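Local coordinates for periplasmic divalent cation tolerance protein CutA (PDB 1UKU) that binds copper(II) ions between trimers, which probably drives its oligomerisation, and takes part in resistance to heavy metals, at the interface of chains A and B. Residues are numbered along the deposited sequence; one frame, centred on the assembly and turned at random. Chains: chain A/B, periplasmic divalent cation tolerance protein CutA.

The interface of chains A and B. Residues chain A 22, 25, 28, 95, 99; chain B 39-40, 45.
The indole of B:Trp40 is the centre of this trimer contact and is gripped on a face and at an edge by chain A. The guanidinium of A:Arg25 lies flat on one face, its plane only 3° from that of the ring. CZ of A:Arg25 sits 3.3 Å from the centroid of the five-membered ring of B:Trp40, and NH2 reaches over the six-membered ring, a cation-pi stack. The side chain of A:Arg25 bends at chi2 (-87°) and is then extended. A:Glu99 fixes its rotation. NH1 of A:Arg25 gives an in-plane hydrogen bond and salt bridge of 2.7 Å to the carboxylate OE2 of A:Glu99, on the anti lone pair. NH1 of A:Arg25 also donates to the backbone O of A:Glu99 at 2.8 Å. The carboxylate would partly balance the guanidinium charge. On the opposite indole face lies CG1 of B:Ile45. At the edge, NE1 of B:Trp40 donates to the backbone O of A:Leu22 (2.8 Å). The bond is bent, 139° at the hydrogen, and meets the carbonyl from above its plane. CD2 of A:Leu22 packs against CD1 of B:Trp40 at 3.9 Å.

The indole side is thus tightly packed, while the side toward B:Tyr39 is looser and bridged by water. One water links the backbone N of B:Trp40 to O of A:Ala28. Another takes the backbone O of B:Trp40 at 2.7 Å and has a long link to NE1 of A:Trp95. CH2 of A:Trp95 comes no nearer than 4.2 Å to CB of B:Tyr39.

B:Tyr39 and B:Trp40 lie near the end of strand 29-41, and B:Ile45 near the start of strand 44-57. This hairpin tip rests against helices 11-23 and 90-99 of chain A.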
loop_
_atom_site.group_PDB
_atom_site.type_symbol
_atom_site.label_atom_id
_atom_site.label_comp_id
_atom_site.label_asym_id
_atom_site.label_seq_id
_atom_site.Cartn_x
_atom_site.Cartn_y
_atom_site.Cartn_z
ATOM N N LEU A 22 -3.949 -19.582 1.480
ATOM C CA LEU A 22 -4.574 -19.927 0.202
ATOM C C LEU A 22 -5.191 -21.327 0.284
ATOM O O LEU A 22 -6.328 -21.530 -0.130
ATOM C CB LEU A 22 -3.575 -19.839 -0.959
ATOM C CG LEU A 22 -3.254 -18.397 -1.386
ATOM C CD1 LEU A 22 -1.963 -18.352 -2.186
ATOM C CD2 LEU A 22 -4.378 -17.795 -2.199
ATOM N N ARG A 25 -8.306 -21.327 1.952
ATOM C CA ARG A 25 -9.262 -20.551 1.180
ATOM C C ARG A 25 -9.712 -19.275 1.933
ATOM O O ARG A 25 -10.782 -18.728 1.741
ATOM C CB ARG A 25 -10.371 -21.494 0.676
ATOM C CG ARG A 25 -9.823 -22.462 -0.424
ATOM C CD ARG A 25 -9.900 -21.879 -1.769
ATOM N NE ARG A 25 -9.425 -22.722 -2.875
ATOM C CZ ARG A 25 -9.435 -22.340 -4.151
ATOM N NH1 ARG A 25 -9.848 -21.135 -4.472
ATOM N NH2 ARG A 25 -8.984 -23.139 -5.124
ATOM N N ALA A 28 -7.845 -14.751 -1.415
ATOM C CA ALA A 28 -7.814 -15.040 -2.842
ATOM C C ALA A 28 -6.441 -14.842 -3.461
ATOM O O ALA A 28 -6.111 -15.464 -4.467
ATOM C CB ALA A 28 -8.811 -14.189 -3.580
ATOM N N TRP A 95 -14.368 -13.056 -9.060
ATOM C CA TRP A 95 -13.296 -14.028 -8.986
ATOM C C TRP A 95 -12.842 -14.221 -7.536
ATOM O O TRP A 95 -12.685 -15.316 -7.077
ATOM C CB TRP A 95 -12.114 -13.564 -9.861
ATOM C CG TRP A 95 -10.904 -14.431 -9.716
ATOM C CD1 TRP A 95 -10.673 -15.635 -10.322
ATOM C CD2 TRP A 95 -9.768 -14.180 -8.891
ATOM N NE1 TRP A 95 -9.463 -16.152 -9.919
ATOM C CE2 TRP A 95 -8.876 -15.266 -9.053
ATOM C CE3 TRP A 95 -9.401 -13.143 -8.032
ATOM C CZ2 TRP A 95 -7.671 -15.334 -8.374
ATOM C CZ3 TRP A 95 -8.186 -13.224 -7.372
ATOM C CH2 TRP A 95 -7.356 -14.297 -7.535
ATOM N N GLU A 99 -13.024 -17.696 -5.344
ATOM C CA GLU A 99 -11.797 -18.349 -4.877
ATOM C C GLU A 99 -11.667 -18.440 -3.364
ATOM O O GLU A 99 -10.734 -19.054 -2.863
ATOM C CB GLU A 99 -10.579 -17.619 -5.454
ATOM C CG GLU A 99 -10.468 -17.670 -6.980
ATOM C CD GLU A 99 -10.235 -19.063 -7.599
ATOM O OE1 GLU A 99 -10.208 -19.097 -8.850
ATOM O OE2 GLU A 99 -10.102 -20.129 -6.927
ATOM N N TYR B 39 -1.582 -16.999 -5.827
ATOM C CA TYR B 39 -3.027 -17.110 -5.943
ATOM C C TYR B 39 -3.348 -18.501 -6.486
ATOM O O TYR B 39 -2.451 -19.273 -6.780
ATOM C CB TYR B 39 -3.593 -16.001 -6.828
ATOM C CG TYR B 39 -2.935 -15.935 -8.177
ATOM C CD1 TYR B 39 -1.838 -15.131 -8.380
ATOM C CD2 TYR B 39 -3.391 -16.714 -9.242
ATOM C CE1 TYR B 39 -1.206 -15.086 -9.597
ATOM C CE2 TYR B 39 -2.772 -16.667 -10.470
ATOM C CZ TYR B 39 -1.670 -15.863 -10.626
ATOM O OH TYR B 39 -1.034 -15.806 -11.853
ATOM N N TRP B 40 -4.637 -18.832 -6.562
ATOM C CA TRP B 40 -5.091 -20.119 -7.089
ATOM C C TRP B 40 -5.314 -20.043 -8.575
ATOM O O TRP B 40 -5.909 -19.088 -9.060
ATOM C CB TRP B 40 -6.435 -20.533 -6.498
ATOM C CG TRP B 40 -6.361 -21.022 -5.131
ATOM C CD1 TRP B 40 -6.684 -20.331 -4.001
ATOM C CD2 TRP B 40 -5.902 -22.312 -4.707
ATOM N NE1 TRP B 40 -6.478 -21.123 -2.901
ATOM C CE2 TRP B 40 -5.977 -22.338 -3.298
ATOM C CE3 TRP B 40 -5.424 -23.443 -5.371
ATOM C CZ2 TRP B 40 -5.621 -23.466 -2.547
ATOM C CZ3 TRP B 40 -5.063 -24.573 -4.622
ATOM C CH2 TRP B 40 -5.159 -24.569 -3.228
ATOM N N ILE B 45 -1.591 -23.709 -6.364
ATOM C CA ILE B 45 -1.093 -22.390 -5.997
ATOM C C ILE B 45 -0.074 -21.974 -7.049
ATOM O O ILE B 45 0.900 -22.681 -7.319
ATOM C CB ILE B 45 -0.547 -22.365 -4.569
ATOM C CG1 ILE B 45 -1.725 -22.580 -3.612
ATOM C CG2 ILE B 45 0.118 -21.010 -4.292
ATOM C CD1 ILE B 45 -1.359 -22.778 -2.148
HETATM O O HOH W 1 -7.014 -17.409 -5.727
HETATM O O HOH W 2 -7.097 -18.041 -11.206
#